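PDB 6I86: uncharacterized protein from Chondromyces crocatus, which is of unknown biochemical function but is encoded in the crocagin gene cluster, and so probably takes part in making this ribosomally derived peptide natural product. Local coordinates for residues I10-S24 and I88-E102. Numbering follows the deposited sequence.
Sequences IILPASTWILFFDAS and IVLPSGRLVACTTDE
Asp22 turns its carboxylate away from its own backbone N (chi1 -169°) into the 91-93 turn, while Phe21, with CG wedged between its N and carbonyl carbon (chi1 44°), lays its ring back over strand 94-99. OD1 of Asp22 accepts from Ser92 OG at 2.7 Å on the syn side, and also from Ser24 N and OG, the first closing an Asx turn. Its OD2 takes Ser92 N at 2.9 Å, on the syn side but tilted from the carboxylate plane, and more weakly Gly93 N. Replacing Asp22 by alanine is likely to leave Ser92 OG, the Ser92 and Gly93 amides, and Ser24 N and OG without this acceptor, and the 91-93 turn less firmly tied to residues 22-24. Between strands 17-22 and 94-99, Leu19 and Cys98 form one antiparallel hydrogen-bonded pair and Phe21 and Val96 the next; Val96 N reaches Phe21 O at 2.8 Å, nearly straight at 173°. Val96 O lies 4.0 Å above the Phe21 ring plane, over its centre, and Cys98 SG approaches the ring edge, 3.6 Å from CE2. Phe20 faces the other side of the sheet, its CE1 3.6 Å from Ala97 CB. At the far end Asp101 grips Ser15 with both oxygens, OD2 on the backbone N and OD1 on OG, and a water joins Pro13 O to Thr99 OG1 and Glu102 OE2. Strands 17-22 and 94-99 are the central two of a four-stranded antiparallel sheet, flanked by 51-55 and 107-111 respectively, while strands 10-14 and 88-90 belong to the five-stranded sheet; Phe20 and Leu95 pack against Val64 and Cys66 of its strand 60-69, and Phe21, on the opposite face, touches Ile27 before helix 30-34.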
ATOM      1  N   ILE A  10       0.647   8.789   1.219  1.00 22.32           N
ATOM      2  CA  ILE A  10       1.929   8.831   0.529  1.00 22.60           C
ATOM      3  C   ILE A  10       1.674   9.067  -0.952  1.00 26.15           C
ATOM      4  O   ILE A  10       0.645   8.662  -1.505  1.00 26.22           O
ATOM      5  CB  ILE A  10       2.761   7.546   0.734  1.00 27.11           C
ATOM      6  CG1 ILE A  10       2.025   6.326   0.178  1.00 22.97           C
ATOM      7  CG2 ILE A  10       3.096   7.351   2.207  1.00 26.85           C
ATOM      8  CD1 ILE A  10       2.843   5.053   0.222  1.00 27.45           C
ATOM      9  N   ILE A  11       2.625   9.737  -1.594  1.00 24.92           N
ATOM     10  CA  ILE A  11       2.624   9.941  -3.036  1.00 26.72           C
ATOM     11  C   ILE A  11       3.949   9.412  -3.559  1.00 30.77           C
ATOM     12  O   ILE A  11       5.015   9.890  -3.150  1.00 28.90           O
ATOM     13  CB  ILE A  11       2.438  11.419  -3.411  1.00 27.50           C
ATOM     14  CG1 ILE A  11       1.154  11.978  -2.799  1.00 28.49           C
ATOM     15  CG2 ILE A  11       2.421  11.584  -4.921  1.00 25.81           C
ATOM     16  CD1 ILE A  11       0.953  13.451  -3.065  1.00 37.72           C
ATOM     17  N   LEU A  12       3.888   8.422  -4.443  1.00 25.61           N
ATOM     18  CA  LEU A  12       5.111   7.819  -4.952  1.00 22.11           C
ATOM     19  C   LEU A  12       4.917   7.432  -6.412  1.00 27.24           C
ATOM     20  O   LEU A  12       3.784   7.190  -6.838  1.00 22.71           O
ATOM     21  CB  LEU A  12       5.528   6.584  -4.136  1.00 23.44           C
ATOM     22  CG  LEU A  12       4.545   5.622  -3.456  1.00 40.09           C
ATOM     23  CD1 LEU A  12       3.346   5.262  -4.322  1.00 45.70           C
ATOM     24  CD2 LEU A  12       5.301   4.366  -3.059  1.00 32.00           C
ATOM     25  N   PRO A  13       5.996   7.372  -7.184  1.00 25.29           N
ATOM     26  CA  PRO A  13       5.891   6.833  -8.543  1.00 24.30           C
ATOM     27  C   PRO A  13       5.931   5.315  -8.538  1.00 26.95           C
ATOM     28  O   PRO A  13       6.484   4.683  -7.635  1.00 25.75           O
ATOM     29  CB  PRO A  13       7.126   7.414  -9.241  1.00 26.15           C
ATOM     30  CG  PRO A  13       8.144   7.507  -8.139  1.00 28.12           C
ATOM     31  CD  PRO A  13       7.364   7.823  -6.873  1.00 27.10           C
ATOM     32  N   ALA A  14       5.335   4.733  -9.576  1.00 25.60           N
ATOM     33  CA  ALA A  14       5.326   3.287  -9.733  1.00 27.13           C
ATOM     34  C   ALA A  14       4.936   2.948 -11.163  1.00 34.82           C
ATOM     35  O   ALA A  14       4.106   3.628 -11.771  1.00 32.00           O
ATOM     36  CB  ALA A  14       4.361   2.617  -8.748  1.00 25.39           C
ATOM     37  N   SER A  15       5.552   1.889 -11.691  1.00 33.15           N
ATOM     38  CA  SER A  15       5.224   1.389 -13.017  1.00 32.32           C
ATOM     39  C   SER A  15       4.420   0.097 -12.998  1.00 30.43           C
ATOM     40  O   SER A  15       3.686  -0.164 -13.955  1.00 25.88           O
ATOM     41  CB  SER A  15       6.504   1.169 -13.839  1.00 29.55           C
ATOM     42  OG  SER A  15       7.324   0.166 -13.263  1.00 34.69           O
ATOM     43  N   THR A  16       4.531  -0.709 -11.941  1.00 26.53           N
ATOM     44  CA  THR A  16       3.795  -1.966 -11.867  1.00 28.98           C
ATOM     45  C   THR A  16       3.242  -2.219 -10.468  1.00 25.81           C
ATOM     46  O   THR A  16       2.022  -2.285 -10.285  1.00 23.42           O
ATOM     47  CB  THR A  16       4.682  -3.144 -12.292  1.00 30.29           C
ATOM     48  OG1 THR A  16       5.933  -3.081 -11.595  1.00 34.67           O
ATOM     49  CG2 THR A  16       4.945  -3.123 -13.790  1.00 33.99           C
ATOM     50  N   TRP A  17       4.118  -2.362  -9.475  1.00 24.40           N
ATOM     51  CA  TRP A  17       3.721  -2.797  -8.143  1.00 24.57           C
ATOM     52  C   TRP A  17       4.149  -1.795  -7.078  1.00 28.59           C
ATOM     53  O   TRP A  17       5.317  -1.398  -7.021  1.00 22.40           O
ATOM     54  CB  TRP A  17       4.318  -4.165  -7.814  1.00 23.11           C
ATOM     55  CG  TRP A  17       3.742  -5.298  -8.599  1.00 28.19           C
ATOM     56  CD1 TRP A  17       2.658  -5.262  -9.428  1.00 24.97           C
ATOM     57  CD2 TRP A  17       4.212  -6.648  -8.612  1.00 29.82           C
ATOM     58  NE1 TRP A  17       2.430  -6.507  -9.962  1.00 33.22           N
ATOM     59  CE2 TRP A  17       3.371  -7.377  -9.476  1.00 33.15           C
ATOM     60  CE3 TRP A  17       5.266  -7.311  -7.979  1.00 37.05           C
ATOM     61  CZ2 TRP A  17       3.553  -8.736  -9.723  1.00 45.37           C
ATOM     62  CZ3 TRP A  17       5.446  -8.660  -8.224  1.00 43.20           C
ATOM     63  CH2 TRP A  17       4.594  -9.358  -9.088  1.00 47.66           C
ATOM     64  N   ILE A  18       3.199  -1.406  -6.230  1.00 24.17           N
ATOM     65  CA  ILE A  18       3.481  -0.761  -4.954  1.00 23.12           C
ATOM     66  C   ILE A  18       3.319  -1.816  -3.871  1.00 23.76           C
ATOM     67  O   ILE A  18       2.328  -2.558  -3.863  1.00 23.50           O
ATOM     68  CB  ILE A  18       2.547   0.437  -4.708  1.00 22.07           C
ATOM     69  CG1 ILE A  18       2.702   1.470  -5.823  1.00 25.72           C
ATOM     70  CG2 ILE A  18       2.836   1.069  -3.359  1.00 25.17           C
ATOM     71  CD1 ILE A  18       1.556   2.458  -5.915  1.00 31.17           C
ATOM     72  N   LEU A  19       4.290  -1.902  -2.964  1.00 22.61           N
ATOM     73  CA  LEU A  19       4.352  -2.982  -1.987  1.00 19.66           C
ATOM     74  C   LEU A  19       4.306  -2.417  -0.576  1.00 21.78           C
ATOM     75  O   LEU A  19       5.059  -1.496  -0.247  1.00 20.39           O
ATOM     76  CB  LEU A  19       5.621  -3.818  -2.183  1.00 19.97           C
ATOM     77  CG  LEU A  19       5.833  -4.387  -3.587  1.00 27.72           C
ATOM     78  CD1 LEU A  19       7.247  -4.928  -3.734  1.00 30.54           C
ATOM     79  CD2 LEU A  19       4.806  -5.467  -3.903  1.00 28.75           C
ATOM     80  N   PHE A  20       3.428  -2.977   0.253  1.00 23.75           N
ATOM     81  CA  PHE A  20       3.273  -2.589   1.648  1.00 20.85           C
ATOM     82  C   PHE A  20       3.702  -3.747   2.534  1.00 18.72           C
ATOM     83  O   PHE A  20       3.324  -4.892   2.284  1.00 22.80           O
ATOM     84  CB  PHE A  20       1.822  -2.222   1.975  1.00 16.75           C
ATOM     85  CG  PHE A  20       1.430  -0.838   1.557  1.00 20.86           C
ATOM     86  CD1 PHE A  20       2.008  -0.233   0.457  1.00 32.88           C
ATOM     87  CD2 PHE A  20       0.480  -0.139   2.275  1.00 38.45           C
ATOM     88  CE1 PHE A  20       1.641   1.042   0.079  1.00 34.49           C
ATOM     89  CE2 PHE A  20       0.113   1.131   1.901  1.00 37.66           C
ATOM     90  CZ  PHE A  20       0.693   1.725   0.802  1.00 31.73           C
ATOM     91  N   PHE A  21       4.472  -3.450   3.580  1.00 18.08           N
ATOM     92  CA  PHE A  21       5.003  -4.515   4.421  1.00 20.38           C
ATOM     93  C   PHE A  21       5.519  -3.932   5.727  1.00 25.46           C
ATOM     94  O   PHE A  21       5.731  -2.721   5.852  1.00 26.82           O
ATOM     95  CB  PHE A  21       6.123  -5.286   3.710  1.00 22.63           C
ATOM     96  CG  PHE A  21       7.100  -4.400   2.986  1.00 23.36           C
ATOM     97  CD1 PHE A  21       8.232  -3.918   3.627  1.00 23.71           C
ATOM     98  CD2 PHE A  21       6.880  -4.038   1.665  1.00 27.56           C
ATOM     99  CE1 PHE A  21       9.130  -3.103   2.956  1.00 25.39           C
ATOM    100  CE2 PHE A  21       7.771  -3.214   0.995  1.00 24.77           C
ATOM    101  CZ  PHE A  21       8.897  -2.748   1.641  1.00 24.56           C
ATOM    102  N   ASP A  22       5.723  -4.819   6.698  1.00 25.65           N
ATOM    103  CA  ASP A  22       6.354  -4.430   7.949  1.00 24.87           C
ATOM    104  C   ASP A  22       7.813  -4.077   7.701  1.00 30.89           C
ATOM    105  O   ASP A  22       8.475  -4.670   6.844  1.00 29.97           O
ATOM    106  CB  ASP A  22       6.244  -5.558   8.973  1.00 26.12           C
ATOM    107  CG  ASP A  22       6.636  -5.121  10.370  1.00 30.53           C
ATOM    108  OD1 ASP A  22       7.849  -5.051  10.653  1.00 28.29           O
ATOM    109  OD2 ASP A  22       5.732  -4.848  11.187  1.00 29.91           O
ATOM    110  N   ALA A  23       8.316  -3.101   8.460  1.00 27.24           N
ATOM    111  CA  ALA A  23       9.684  -2.637   8.257  1.00 25.22           C
ATOM    112  C   ALA A  23      10.699  -3.746   8.494  1.00 29.23           C
ATOM    113  O   ALA A  23      11.802  -3.707   7.936  1.00 29.64           O
ATOM    114  CB  ALA A  23       9.972  -1.450   9.174  1.00 24.75           C
ATOM    115  N   SER A  24      10.353  -4.737   9.312  1.00 25.50           N
ATOM    116  CA  SER A  24      11.236  -5.857   9.610  1.00 32.35           C
ATOM    117  C   SER A  24      11.166  -6.963   8.566  1.00 30.88           C
ATOM    118  O   SER A  24      11.923  -7.935   8.665  1.00 33.93           O
ATOM    119  CB  SER A  24      10.904  -6.433  10.991  1.00 32.19           C
ATOM    120  OG  SER A  24       9.623  -7.039  10.995  1.00 30.88           O
ATOM    121  N   ILE A  88      -2.608  -8.630   6.480  1.00 22.27           N
ATOM    122  CA  ILE A  88      -1.178  -8.386   6.621  1.00 27.18           C
ATOM    123  C   ILE A  88      -0.782  -8.642   8.068  1.00 30.65           C
ATOM    124  O   ILE A  88      -1.536  -8.346   9.000  1.00 27.43           O
ATOM    125  CB  ILE A  88      -0.793  -6.959   6.168  1.00 24.68           C
ATOM    126  CG1 ILE A  88       0.711  -6.880   5.905  1.00 20.67           C
ATOM    127  CG2 ILE A  88      -1.209  -5.913   7.202  1.00 22.39           C
ATOM    128  CD1 ILE A  88       1.155  -5.571   5.304  1.00 21.74           C
ATOM    129  N   VAL A  89       0.404  -9.223   8.242  1.00 26.04           N
ATOM    130  CA  VAL A  89       1.012  -9.420   9.552  1.00 26.20           C
ATOM    131  C   VAL A  89       2.111  -8.382   9.718  1.00 28.28           C
ATOM    132  O   VAL A  89       2.974  -8.233   8.843  1.00 27.83           O
ATOM    133  CB  VAL A  89       1.575 -10.844   9.702  1.00 28.03           C
ATOM    134  CG1 VAL A  89       2.232 -11.018  11.064  1.00 29.89           C
ATOM    135  CG2 VAL A  89       0.475 -11.871   9.505  1.00 35.17           C
ATOM    136  N   LEU A  90       2.081  -7.660  10.838  1.00 22.20           N
ATOM    137  CA  LEU A  90       3.034  -6.588  11.119  1.00 21.39           C
ATOM    138  C   LEU A  90       3.717  -6.882  12.447  1.00 29.42           C
ATOM    139  O   LEU A  90       3.253  -6.434  13.509  1.00 28.88           O
ATOM    140  CB  LEU A  90       2.336  -5.231  11.141  1.00 20.40           C
ATOM    141  CG  LEU A  90       1.666  -4.811   9.830  1.00 25.18           C
ATOM    142  CD1 LEU A  90       0.803  -3.575  10.036  1.00 23.64           C
ATOM    143  CD2 LEU A  90       2.701  -4.569   8.740  1.00 23.54           C
ATOM    144  N   PRO A  91       4.824  -7.628  12.437  1.00 31.15           N
ATOM    145  CA  PRO A  91       5.465  -8.010  13.707  1.00 31.63           C
ATOM    146  C   PRO A  91       5.978  -6.833  14.521  1.00 32.82           C
ATOM    147  O   PRO A  91       6.025  -6.925  15.754  1.00 34.41           O
ATOM    148  CB  PRO A  91       6.611  -8.927  13.254  1.00 33.42           C
ATOM    149  CG  PRO A  91       6.201  -9.409  11.896  1.00 30.63           C
ATOM    150  CD  PRO A  91       5.449  -8.280  11.276  1.00 25.75           C
ATOM    151  N   SER A  92       6.365  -5.731  13.876  1.00 27.13           N
ATOM    152  CA  SER A  92       6.811  -4.539  14.585  1.00 29.77           C
ATOM    153  C   SER A  92       5.786  -3.416  14.577  1.00 32.11           C
ATOM    154  O   SER A  92       5.945  -2.449  15.331  1.00 37.24           O
ATOM    155  CB  SER A  92       8.128  -4.019  13.985  1.00 28.17           C
ATOM    156  OG  SER A  92       7.907  -3.391  12.734  1.00 27.50           O
ATOM    157  N   GLY A  93       4.744  -3.515  13.756  1.00 28.57           N
ATOM    158  CA  GLY A  93       3.771  -2.455  13.629  1.00 26.07           C
ATOM    159  C   GLY A  93       4.182  -1.313  12.728  1.00 27.87           C
ATOM    160  O   GLY A  93       3.367  -0.413  12.488  1.00 25.70           O
ATOM    161  N   ARG A  94       5.413  -1.318  12.218  1.00 25.42           N
ATOM    162  CA  ARG A  94       5.903  -0.251  11.349  1.00 27.77           C
ATOM    163  C   ARG A  94       5.574  -0.616   9.906  1.00 29.14           C
ATOM    164  O   ARG A  94       6.249  -1.447   9.292  1.00 25.61           O
ATOM    165  CB  ARG A  94       7.398  -0.042  11.548  1.00 24.80           C
ATOM    166  CG  ARG A  94       7.867   1.344  11.167  1.00 43.25           C
ATOM    167  CD  ARG A  94       9.362   1.494  11.346  1.00 46.50           C
ATOM    168  NE  ARG A  94       9.907   2.468  10.408  1.00 46.74           N
ATOM    169  CZ  ARG A  94       9.847   3.782  10.590  1.00 54.29           C
ATOM    170  NH1 ARG A  94       9.270   4.273  11.680  1.00 46.41           N
ATOM    171  NH2 ARG A  94      10.366   4.607   9.690  1.00 53.25           N
ATOM    172  N   LEU A  95       4.532   0.008   9.367  1.00 24.86           N
ATOM    173  CA  LEU A  95       4.100  -0.227   7.994  1.00 26.03           C
ATOM    174  C   LEU A  95       4.874   0.698   7.063  1.00 24.37           C
ATOM    175  O   LEU A  95       4.840   1.922   7.229  1.00 21.80           O
ATOM    176  CB  LEU A  95       2.598   0.009   7.863  1.00 23.91           C
ATOM    177  CG  LEU A  95       1.986  -0.191   6.481  1.00 23.50           C
ATOM    178  CD1 LEU A  95       2.048  -1.656   6.079  1.00 23.27           C
ATOM    179  CD2 LEU A  95       0.560   0.320   6.472  1.00 22.70           C
ATOM    180  N   VAL A  96       5.576   0.113   6.092  1.00 26.69           N
ATOM    181  CA  VAL A  96       6.377   0.866   5.137  1.00 26.20           C
ATOM    182  C   VAL A  96       6.050   0.390   3.728  1.00 22.23           C
ATOM    183  O   VAL A  96       5.430  -0.658   3.525  1.00 25.06           O
ATOM    184  CB  VAL A  96       7.892   0.734   5.400  1.00 33.55           C
ATOM    185  CG1 VAL A  96       8.231   1.161   6.816  1.00 31.99           C
ATOM    186  CG2 VAL A  96       8.332  -0.687   5.168  1.00 34.42           C
ATOM    187  N   ALA A  97       6.498   1.170   2.747  1.00 23.47           N
ATOM    188  CA  ALA A  97       6.154   0.929   1.355  1.00 21.96           C
ATOM    189  C   ALA A  97       7.385   1.049   0.469  1.00 26.26           C
ATOM    190  O   ALA A  97       8.292   1.841   0.741  1.00 26.32           O
ATOM    191  CB  ALA A  97       5.075   1.907   0.873  1.00 24.12           C
ATOM    192  N   CYS A  98       7.400   0.249  -0.597  1.00 22.84           N
ATOM    193  CA  CYS A  98       8.394   0.366  -1.653  1.00 24.34           C
ATOM    194  C   CYS A  98       7.710   0.066  -2.982  1.00 24.77           C
ATOM    195  O   CYS A  98       6.500  -0.165  -3.040  1.00 25.07           O
ATOM    196  CB  CYS A  98       9.586  -0.562  -1.394  1.00 28.94           C
ATOM    197  SG  CYS A  98       9.396  -2.242  -2.014  1.00 30.82           S
ATOM    198  N   THR A  99       8.491   0.099  -4.059  1.00 27.37           N
ATOM    199  CA  THR A  99       8.034  -0.316  -5.377  1.00 26.68           C
ATOM    200  C   THR A  99       9.078  -1.247  -5.975  1.00 33.23           C
ATOM    201  O   THR A  99      10.208  -1.339  -5.491  1.00 32.03           O
ATOM    202  CB  THR A  99       7.796   0.879  -6.317  1.00 27.84           C
ATOM    203  OG1 THR A  99       9.052   1.368  -6.798  1.00 29.67           O
ATOM    204  CG2 THR A  99       7.050   2.007  -5.605  1.00 28.30           C
ATOM    205  N   THR A 100       8.692  -1.953  -7.039  1.00 28.80           N
ATOM    206  CA  THR A 100       9.679  -2.728  -7.777  1.00 32.62           C
ATOM    207  C   THR A 100      10.637  -1.837  -8.555  1.00 40.04           C
ATOM    208  O   THR A 100      11.670  -2.327  -9.025  1.00 38.04           O
ATOM    209  CB  THR A 100       8.993  -3.716  -8.724  1.00 31.53           C
ATOM    210  OG1 THR A 100       8.017  -3.030  -9.516  1.00 36.25           O
ATOM    211  CG2 THR A 100       8.316  -4.828  -7.932  1.00 32.13           C
ATOM    212  N   ASP A 101      10.322  -0.547  -8.695  1.00 32.52           N
ATOM    213  CA  ASP A 101      11.256   0.399  -9.294  1.00 35.21           C
ATOM    214  C   ASP A 101      12.285   0.886  -8.278  1.00 40.13           C
ATOM    215  O   ASP A 101      13.458   1.076  -8.620  1.00 41.04           O
ATOM    216  CB  ASP A 101      10.497   1.587  -9.892  1.00 38.87           C
ATOM    217  CG  ASP A 101       9.467   1.167 -10.925  1.00 44.42           C
ATOM    218  OD1 ASP A 101       9.795   0.317 -11.777  1.00 39.67           O
ATOM    219  OD2 ASP A 101       8.335   1.699 -10.897  1.00 52.66           O
ATOM    220  N   GLU A 102      11.863   1.094  -7.028  1.00 32.78           N
ATOM    221  CA  GLU A 102      12.728   1.598  -5.960  1.00 36.46           C
ATOM    222  C   GLU A 102      12.607   0.679  -4.751  1.00 32.13           C
ATOM    223  O   GLU A 102      11.878   0.979  -3.797  1.00 29.84           O
ATOM    224  CB  GLU A 102      12.371   3.039  -5.588  1.00 36.65           C
ATOM    225  CG  GLU A 102      12.289   3.982  -6.774  1.00 47.45           C
ATOM    226  CD  GLU A 102      12.051   5.419  -6.359  1.00 58.76           C
ATOM    227  OE1 GLU A 102      12.935   5.998  -5.695  1.00 62.93           O
ATOM    228  OE2 GLU A 102      10.981   5.968  -6.695  1.00 59.17           O
TER
HETATM  229  O   HOH W   1       9.088   3.890  -7.411  1.00 32.21           O
HETATM  230  O   HOH W   2       6.528  -0.685  -9.822  1.00 27.62           O
HETATM  231  O   HOH W   3       5.014  -7.816   7.002  1.00 22.23           O